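Local coordinates for KLLA0C04147p (Kluyveromyces lactis, PDB 5H2A), which probably binds and transfers sterols as a member of the OSBP family, this chain being its ankyrin-repeat domain, at residues Gln60-Pro63 with Ala64-Lys68; Gln105-Gly108 with Asp109-Thr112. All coordinates share one frame; numbering follows the deposited sequence.

Contact 1 (Gln60-Lys68) is the turn from helix 54-61 into helix 64-74, and contact 2 (Gln105-Thr112) the turn from helix 98-104 into helix 108-115. The chain finishes the first before it reaches the second, yet their centres lie only about 10 Å apart and the two turns touch. Arg107 is the go-between: its NH2 sits 2.8 Å from Ser62 O, a probable hydrogen bond, and its NH1 lies 3.5 Å from Ile67 CD1. Asp109 adds packing, with OD2 3.3 Å from Ala64 CB. Together the two turns join neighbouring helical layers of the ankyrin-repeat domain.

Contact 1 of 2, residues Gln60-Pro63 with Ala64-Lys68; sequences QVSP and ASLIK
The flat carbonyl group of Pro63 faces the first turn of helix 64-74. Ile67 N lies 3.2 Å from Pro63 O, in the carbonyl plane, with a nearly straight N-H...O angle of 168°, while the N-H of Leu66 makes a second, weak and strongly bent bond to the same oxygen. Of the puckered proline ring, CD lies 4.3 Å from Leu66 CB and CB 3.9 Å from Ser65 OG. Pro63 is the N-cap, so its carbonyl supplies the acceptor for the first i to i+4 bond of the helix. Ile67 holds CG1 anti to its carbonyl carbon (chi1 -68°) and then runs extended, which turns CD1 back along the turn to lie 3.7 Å from Ser62 O. On the other flank, Leu66 CD2 comes within 3.7 Å of Ser62 OG. Ile67 also packs on Leu55 and Ala58 of helix 54-61, so cutting it back to an alanine would probably leave a gap between helix 64-74 and helix 54-61, where CG1 and CD1 had lain against Ser62. The chemistry is thus divided: backbone bonds to one carbonyl start the helix, while Leu66 CD2 lies against the hydroxyl of the buried Ser62 and Ile67 CD1 against its carbonyl, the hydroxyl being satisfied by Leu23 O of helix 12-25.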
ATOM      1  N   GLN A  60      -2.020  -8.397 -20.668  1.00 16.97           N
ATOM      2  CA  GLN A  60      -3.031  -8.881 -21.611  1.00 18.71           C
ATOM      3  C   GLN A  60      -2.419  -9.651 -22.782  1.00 24.64           C
ATOM      4  O   GLN A  60      -2.999 -10.643 -23.223  1.00 20.43           O
ATOM      5  CB  GLN A  60      -3.883  -7.728 -22.152  1.00 22.01           C
ATOM      6  CG  GLN A  60      -4.877  -7.117 -21.167  1.00 24.49           C
ATOM      7  CD  GLN A  60      -5.433  -5.801 -21.692  1.00 35.50           C
ATOM      8  OE1 GLN A  60      -5.585  -4.831 -20.950  1.00 40.92           O
ATOM      9  NE2 GLN A  60      -5.712  -5.756 -22.985  1.00 45.41           N
ATOM     10  N   VAL A  61      -1.292  -9.192 -23.344  1.00 18.14           N
ATOM     11  CA  VAL A  61      -0.889  -9.692 -24.666  1.00 15.96           C
ATOM     12  C   VAL A  61       0.554 -10.203 -24.735  1.00 19.51           C
ATOM     13  O   VAL A  61       0.950 -10.813 -25.740  1.00 18.58           O
ATOM     14  CB  VAL A  61      -1.085  -8.607 -25.751  1.00 19.82           C
ATOM     15  CG1 VAL A  61      -2.484  -7.974 -25.675  1.00 23.88           C
ATOM     16  CG2 VAL A  61       0.031  -7.538 -25.656  1.00 16.56           C
ATOM     17  N   SER A  62       1.371  -9.947 -23.685  1.00 17.34           N
ATOM     18  CA  SER A  62       2.816 -10.161 -23.814  1.00 16.21           C
ATOM     19  C   SER A  62       3.265 -11.480 -23.191  1.00 20.41           C
ATOM     20  O   SER A  62       2.647 -11.960 -22.234  1.00 19.86           O
ATOM     21  CB  SER A  62       3.593  -9.029 -23.130  1.00 17.01           C
ATOM     22  OG  SER A  62       3.451  -7.820 -23.856  1.00 18.67           O
ATOM     23  N   PRO A  63       4.394 -12.028 -23.666  1.00 21.22           N
ATOM     24  CA  PRO A  63       5.034 -13.150 -22.958  1.00 23.57           C
ATOM     25  C   PRO A  63       5.518 -12.733 -21.584  1.00 22.81           C
ATOM     26  O   PRO A  63       5.891 -11.579 -21.356  1.00 19.09           O
ATOM     27  CB  PRO A  63       6.229 -13.522 -23.849  1.00 29.54           C
ATOM     28  CG  PRO A  63       6.137 -12.677 -25.080  1.00 31.01           C
ATOM     29  CD  PRO A  63       5.212 -11.534 -24.790  1.00 23.40           C
ATOM     30  N   ALA A  64       5.575 -13.710 -20.675  1.00 20.07           N
ATOM     31  CA  ALA A  64       6.029 -13.425 -19.320  1.00 19.03           C
ATOM     32  C   ALA A  64       7.455 -12.887 -19.309  1.00 19.94           C
ATOM     33  O   ALA A  64       7.802 -12.090 -18.435  1.00 21.02           O
ATOM     34  CB  ALA A  64       5.902 -14.688 -18.459  1.00 25.61           C
ATOM     35  N   SER A  65       8.289 -13.271 -20.281  1.00 19.65           N
ATOM     36  CA  SER A  65       9.661 -12.766 -20.290  1.00 21.78           C
ATOM     37  C   SER A  65       9.694 -11.248 -20.467  1.00 19.84           C
ATOM     38  O   SER A  65      10.502 -10.555 -19.831  1.00 18.95           O
ATOM     39  CB  SER A  65      10.471 -13.443 -21.393  1.00 26.15           C
ATOM     40  OG  SER A  65       9.888 -13.203 -22.670  1.00 20.74           O
ATOM     41  N   LEU A  66       8.835 -10.716 -21.333  1.00 17.13           N
ATOM     42  CA  LEU A  66       8.791  -9.268 -21.525  1.00 15.95           C
ATOM     43  C   LEU A  66       8.189  -8.572 -20.310  1.00 18.27           C
ATOM     44  O   LEU A  66       8.664  -7.502 -19.903  1.00 16.56           O
ATOM     45  CB  LEU A  66       8.013  -8.925 -22.792  1.00 15.59           C
ATOM     46  CG  LEU A  66       7.787  -7.438 -23.100  1.00 16.63           C
ATOM     47  CD1 LEU A  66       9.096  -6.656 -23.149  1.00 19.02           C
ATOM     48  CD2 LEU A  66       7.045  -7.315 -24.417  1.00 15.70           C
ATOM     49  N   ILE A  67       7.153  -9.165 -19.716  1.00 19.00           N
ATOM     50  CA  ILE A  67       6.580  -8.612 -18.488  1.00 15.52           C
ATOM     51  C   ILE A  67       7.640  -8.517 -17.402  1.00 17.65           C
ATOM     52  O   ILE A  67       7.773  -7.484 -16.730  1.00 15.58           O
ATOM     53  CB  ILE A  67       5.374  -9.457 -18.038  1.00 15.30           C
ATOM     54  CG1 ILE A  67       4.227  -9.285 -19.034  1.00 13.65           C
ATOM     55  CG2 ILE A  67       4.946  -9.052 -16.607  1.00 14.79           C
ATOM     56  CD1 ILE A  67       3.155 -10.361 -18.912  1.00 16.83           C
ATOM     57  N   LYS A  68       8.445  -9.572 -17.237  1.00 17.07           N
ATOM     58  CA  LYS A  68       9.516  -9.531 -16.233  1.00 17.88           C
ATOM     59  C   LYS A  68      10.495  -8.399 -16.481  1.00 18.76           C
ATOM     60  O   LYS A  68      10.937  -7.728 -15.536  1.00 18.79           O
ATOM     61  CB  LYS A  68      10.273 -10.858 -16.198  1.00 19.70           C
ATOM     62  CG  LYS A  68       9.498 -11.960 -15.505  1.00 24.32           C
ATOM     63  CD  LYS A  68      10.134 -13.323 -15.784  1.00 34.38           C
ATOM     64  CE  LYS A  68       9.278 -14.448 -15.246  1.00 43.21           C
ATOM     65  NZ  LYS A  68       9.956 -15.761 -15.470  1.00 46.29           N
TER

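Contact 2 of 2, residues Gln105-Gly108 with Asp109-Thr112; sequences QSRG and DVVT
Arg107 sets CG anti to its own carbonyl carbon (chi1 -61°) and bends at chi3 (65°), which swings its guanidinium across Val110. There CG2 of Val110 lies over one face of the group, 3.6 Å above the plane and displaced toward the rim, with NE its nearest guanidinium atom at 3.7 Å. Asp109 has CG between its backbone N and carbonyl carbon (chi1 49°), which brings OD1 back to take a weak bond of 2.9 Å from Val110 N; Arg107 NE stays 4.6 Å from that OD1, short of a salt bridge. Arg107 is the N-cap, and its O accepts from Val111 N at 2.9 Å; Gly108 O accepts from Thr112 N at 3.0 Å. Val111 CG2 also presses to 3.3 Å from Arg107 O. Just before, Ser106 ends helix 98-104 in a Schellman motif, so one helix closes and the next opens within a few residues, consistent with the helix-turn-helix of an ankyrin repeat. The guanidinium is therefore used two ways: its face rests on a methyl group, while NH1 bonds to the carbonyl of Val59 and, with the link to Ser62, ties the turn to the neighbouring one.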
ATOM      1  N   GLN A 105      -6.987 -13.458 -15.851  1.00 18.36           N
ATOM      2  CA  GLN A 105      -6.533 -14.239 -16.995  1.00 18.89           C
ATOM      3  C   GLN A 105      -5.858 -15.548 -16.610  1.00 22.31           C
ATOM      4  O   GLN A 105      -5.407 -16.274 -17.504  1.00 20.36           O
ATOM      5  CB  GLN A 105      -5.553 -13.408 -17.840  1.00 16.48           C
ATOM      6  CG  GLN A 105      -6.212 -12.240 -18.513  1.00 26.27           C
ATOM      7  CD  GLN A 105      -5.222 -11.341 -19.248  1.00 31.62           C
ATOM      8  OE1 GLN A 105      -5.251 -10.123 -19.079  1.00 28.13           O
ATOM      9  NE2 GLN A 105      -4.343 -11.937 -20.046  1.00 26.26           N
ATOM     10  N   SER A 106      -5.768 -15.860 -15.317  1.00 18.24           N
ATOM     11  CA  SER A 106      -5.107 -17.080 -14.849  1.00 17.00           C
ATOM     12  C   SER A 106      -3.657 -17.168 -15.322  1.00 25.81           C
ATOM     13  O   SER A 106      -3.174 -18.242 -15.690  1.00 22.02           O
ATOM     14  CB  SER A 106      -5.893 -18.332 -15.276  1.00 18.04           C
ATOM     15  OG  SER A 106      -7.186 -18.289 -14.711  1.00 22.52           O
ATOM     16  N   ARG A 107      -2.934 -16.042 -15.288  1.00 18.73           N
ATOM     17  CA  ARG A 107      -1.507 -16.052 -15.634  1.00 23.27           C
ATOM     18  C   ARG A 107      -0.721 -16.233 -14.338  1.00 19.95           C
ATOM     19  O   ARG A 107      -0.235 -15.284 -13.720  1.00 18.91           O
ATOM     20  CB  ARG A 107      -1.112 -14.782 -16.387  1.00 23.16           C
ATOM     21  CG  ARG A 107      -1.870 -14.593 -17.714  1.00 20.50           C
ATOM     22  CD  ARG A 107      -1.152 -13.559 -18.639  1.00 18.24           C
ATOM     23  NE  ARG A 107       0.161 -14.035 -19.075  1.00 18.79           N
ATOM     24  CZ  ARG A 107       0.945 -13.376 -19.915  1.00 21.07           C
ATOM     25  NH1 ARG A 107       0.540 -12.213 -20.404  1.00 15.31           N
ATOM     26  NH2 ARG A 107       2.119 -13.874 -20.264  1.00 21.42           N
ATOM     27  N   GLY A 108      -0.618 -17.497 -13.911  1.00 19.87           N
ATOM     28  CA  GLY A 108      -0.028 -17.788 -12.616  1.00 17.86           C
ATOM     29  C   GLY A 108       1.392 -17.273 -12.482  1.00 19.39           C
ATOM     30  O   GLY A 108       1.779 -16.769 -11.431  1.00 20.50           O
ATOM     31  N   ASP A 109       2.191 -17.391 -13.552  1.00 19.96           N
ATOM     32  CA  ASP A 109       3.581 -16.951 -13.472  1.00 21.72           C
ATOM     33  C   ASP A 109       3.673 -15.440 -13.302  1.00 16.77           C
ATOM     34  O   ASP A 109       4.527 -14.944 -12.562  1.00 16.58           O
ATOM     35  CB  ASP A 109       4.354 -17.413 -14.713  1.00 25.01           C
ATOM     36  CG  ASP A 109       3.640 -17.080 -16.049  1.00 35.15           C
ATOM     37  OD1 ASP A 109       2.431 -16.690 -16.081  1.00 33.65           O
ATOM     38  OD2 ASP A 109       4.314 -17.242 -17.094  1.00 39.68           O
ATOM     39  N   VAL A 110       2.798 -14.697 -13.986  1.00 18.87           N
ATOM     40  CA  VAL A 110       2.772 -13.240 -13.858  1.00 15.26           C
ATOM     41  C   VAL A 110       2.273 -12.835 -12.472  1.00 15.64           C
ATOM     42  O   VAL A 110       2.794 -11.895 -11.858  1.00 15.69           O
ATOM     43  CB  VAL A 110       1.892 -12.646 -14.979  1.00 17.82           C
ATOM     44  CG1 VAL A 110       1.756 -11.121 -14.821  1.00 13.86           C
ATOM     45  CG2 VAL A 110       2.472 -13.004 -16.348  1.00 18.04           C
ATOM     46  N   VAL A 111       1.265 -13.546 -11.950  1.00 15.92           N
ATOM     47  CA  VAL A 111       0.790 -13.273 -10.594  1.00 17.97           C
ATOM     48  C   VAL A 111       1.938 -13.394  -9.598  1.00 16.85           C
ATOM     49  O   VAL A 111       2.112 -12.550  -8.715  1.00 18.58           O
ATOM     50  CB  VAL A 111      -0.370 -14.217 -10.236  1.00 14.66           C
ATOM     51  CG1 VAL A 111      -0.662 -14.140  -8.749  1.00 18.73           C
ATOM     52  CG2 VAL A 111      -1.635 -13.847 -11.055  1.00 16.60           C
ATOM     53  N   THR A 112       2.755 -14.434  -9.746  1.00 17.37           N
ATOM     54  CA  THR A 112       3.894 -14.625  -8.852  1.00 19.52           C
ATOM     55  C   THR A 112       4.888 -13.471  -8.940  1.00 19.62           C
ATOM     56  O   THR A 112       5.357 -12.970  -7.911  1.00 19.28           O
ATOM     57  CB  THR A 112       4.575 -15.954  -9.179  1.00 25.50           C
ATOM     58  OG1 THR A 112       3.674 -17.022  -8.869  1.00 23.35           O
ATOM     59  CG2 THR A 112       5.849 -16.125  -8.366  1.00 31.74           C
TER